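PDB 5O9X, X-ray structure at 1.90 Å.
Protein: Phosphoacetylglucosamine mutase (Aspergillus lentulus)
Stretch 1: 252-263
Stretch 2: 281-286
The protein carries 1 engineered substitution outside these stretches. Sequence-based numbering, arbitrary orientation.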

# COMPACT_ATOMS: atom_id res chain seq x y z
N SER A 252 4.87 -20.73 3.11
CA SER A 252 5.75 -20.02 2.14
C SER A 252 5.47 -18.52 1.94
O SER A 252 6.32 -17.86 1.33
N LEU A 253 4.33 -18.03 2.41
CA LEU A 253 3.87 -16.70 2.09
C LEU A 253 4.82 -15.69 2.76
O LEU A 253 5.03 -15.75 3.99
N ASN A 254 5.39 -14.75 1.97
CA ASN A 254 6.37 -13.74 2.53
C ASN A 254 7.60 -14.37 3.21
O ASN A 254 8.23 -13.75 4.08
N PHE A 255 7.93 -15.61 2.82
CA PHE A 255 8.92 -16.35 3.62
C PHE A 255 10.20 -16.39 2.88
O PHE A 255 10.25 -16.98 1.83
N GLU A 256 11.22 -15.69 3.38
CA GLU A 256 12.50 -15.57 2.66
C GLU A 256 12.39 -15.03 1.22
O GLU A 256 13.24 -15.31 0.34
N CYS A 257 11.32 -14.26 0.99
CA CYS A 257 11.12 -13.62 -0.33
C CYS A 257 10.00 -12.58 -0.14
O CYS A 257 9.38 -12.50 0.95
N GLY A 258 9.75 -11.80 -1.20
CA GLY A 258 8.68 -10.76 -1.10
C GLY A 258 9.38 -9.40 -0.83
O GLY A 258 10.49 -9.35 -0.33
N ALA A 259 8.66 -8.31 -1.11
CA ALA A 259 9.24 -6.92 -1.07
C ALA A 259 9.68 -6.65 0.33
O ALA A 259 10.61 -5.94 0.54
N ASP A 260 8.94 -7.13 1.34
CA ASP A 260 9.36 -6.73 2.73
C ASP A 260 10.71 -7.37 3.17
O ASP A 260 11.61 -6.75 3.74
N TYR A 261 10.91 -8.64 2.76
CA TYR A 261 12.17 -9.30 2.97
C TYR A 261 13.30 -8.50 2.24
O TYR A 261 14.35 -8.19 2.85
N VAL A 262 13.11 -8.18 0.96
CA VAL A 262 14.17 -7.53 0.19
C VAL A 262 14.53 -6.16 0.80
O VAL A 262 15.70 -5.80 0.95
N LYS A 263 13.49 -5.37 1.08
CA LYS A 263 13.72 -4.03 1.64
C LYS A 263 14.37 -4.05 3.05
O LYS A 263 15.28 -3.23 3.30
N ALA A 281 12.14 -7.65 -9.62
CA ALA A 281 11.27 -6.92 -8.68
C ALA A 281 10.64 -7.91 -7.73
O ALA A 281 10.59 -9.12 -8.01
N SER A 282 10.20 -7.42 -6.58
CA SER A 282 9.49 -8.30 -5.64
C SER A 282 8.18 -7.64 -5.27
O SER A 282 8.17 -6.46 -4.94
N LEU A 283 7.08 -8.40 -5.33
CA LEU A 283 5.80 -7.96 -4.79
C LEU A 283 5.73 -8.47 -3.35
O LEU A 283 6.57 -9.22 -2.93
N ASP A 284 4.70 -8.09 -2.61
CA ASP A 284 4.49 -8.77 -1.31
C ASP A 284 3.27 -9.68 -1.40
O ASP A 284 2.73 -9.88 -2.49
N GLY A 285 2.91 -10.30 -0.26
CA GLY A 285 1.86 -11.34 -0.17
C GLY A 285 0.45 -10.93 -0.63
O GLY A 285 -0.31 -11.81 -1.07
N ASP A 286 0.05 -9.65 -0.54
CA ASP A 286 -1.26 -9.20 -1.14
C ASP A 286 -1.07 -8.33 -2.42
O ASP A 286 -2.01 -7.65 -2.92

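Where a helix begins beside a strand, a few well-placed hydrogen bonds often fix the register and small side chains fill the space between, as phosphoacetylglucosamine mutase illustrates. The firmest polar link is from Ala259 N, in the first turn of the helix, to Leu283 O at 2.9 Å. The same carbonyl accepts a CA-H...O contact from the N-cap residue, with Gly258 CA 3.2 Å from Leu283 O. At its backbone angles a CB on Gly258 would jam against the preceding carbonyl, so glycine suits the site. A second, weak hydrogen bond runs from Gly285 N to Asn254 OD1 (2.9 Å); Asn254, chi1 m, leaves its backbone sideways, yet its amide reaches the other chain segment, while ND2 is bonded elsewhere in the structure.

Packing surrounds these anchors. Leu253 (t, p) brings CD1 to 3.7 Å from Gly285 CA, where a CB on Gly285 would sit 3.2 Å from Leu253 CD1 and clash with Asn254 ND2. Ser282, chi1 m, points toward the helix, its CB 3.8 Å from Gly258 C and its OG 3.6 Å from Val262 CG2; Val262, chi1 t, points back toward the strand. Ala259 CB lies 3.5 Å from Ser282 O and 4.3 Å from Asp284 CB. The CA-to-CB bond of Leu283 (m, t) points away, and the residue contributes through its carbonyl.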

# COMPACT_ATOMS: atom_id res chain seq x y z
CB SER A 252 5.64 -20.69 0.77
OG SER A 252 6.24 -21.97 0.92
CB LEU A 253 2.45 -16.50 2.65
CG LEU A 253 1.85 -15.10 2.30
CD1 LEU A 253 1.64 -14.94 0.77
CD2 LEU A 253 0.52 -14.95 3.05
CB ASN A 254 5.68 -12.74 3.51
CG ASN A 254 4.57 -11.93 2.83
OD1 ASN A 254 4.73 -11.46 1.67
ND2 ASN A 254 3.45 -11.66 3.57
CB PHE A 255 8.43 -17.78 4.05
CG PHE A 255 9.50 -18.56 4.81
CD1 PHE A 255 9.77 -18.28 6.17
CD2 PHE A 255 10.27 -19.51 4.14
CE1 PHE A 255 10.79 -18.99 6.84
CE2 PHE A 255 11.30 -20.20 4.79
CZ PHE A 255 11.57 -19.92 6.13
CB GLU A 256 13.30 -16.86 2.73
CG GLU A 256 13.43 -17.28 4.20
CD GLU A 256 14.49 -18.37 4.40
OE1 GLU A 256 14.71 -19.18 3.49
OE2 GLU A 256 15.09 -18.41 5.47
CB CYS A 257 10.72 -14.61 -1.45
SG CYS A 257 9.15 -15.47 -1.15
CB ALA A 259 8.16 -5.90 -1.46
CB ASP A 260 8.25 -7.13 3.75
CG ASP A 260 8.66 -6.74 5.16
OD1 ASP A 260 8.81 -5.51 5.41
OD2 ASP A 260 8.91 -7.66 6.00
CB TYR A 261 12.11 -10.79 2.46
CG TYR A 261 13.50 -11.49 2.59
CD1 TYR A 261 13.80 -12.30 3.72
CD2 TYR A 261 14.46 -11.34 1.61
CE1 TYR A 261 15.03 -12.96 3.87
CE2 TYR A 261 15.72 -11.92 1.77
CZ TYR A 261 15.96 -12.75 2.89
OH TYR A 261 17.20 -13.33 3.00
CB VAL A 262 13.73 -7.45 -1.28
CG1 VAL A 262 14.74 -6.64 -2.12
CG2 VAL A 262 13.72 -8.89 -1.90
CB LYS A 263 12.37 -3.32 1.65
CG LYS A 263 12.41 -1.92 2.37
CD LYS A 263 13.25 -0.86 1.62
CE LYS A 263 13.37 0.43 2.42
NZ LYS A 263 14.40 1.34 1.80
CB ALA A 281 10.22 -6.14 -9.45
CB SER A 282 10.33 -8.42 -4.38
OG SER A 282 11.35 -9.42 -4.55
CB LEU A 283 4.66 -8.72 -5.54
CG LEU A 283 4.62 -8.48 -7.06
CD1 LEU A 283 3.46 -9.24 -7.69
CD2 LEU A 283 4.54 -6.96 -7.35
CB ASP A 284 4.50 -7.77 -0.10
CG ASP A 284 3.30 -6.89 -0.09
OD1 ASP A 284 2.59 -6.82 -1.16
OD2 ASP A 284 3.05 -6.24 0.97
CB ASP A 286 -2.16 -8.48 -0.13
CG ASP A 286 -1.61 -7.13 0.32
OD1 ASP A 286 -0.38 -6.98 0.18
OD2 ASP A 286 -2.40 -6.24 0.84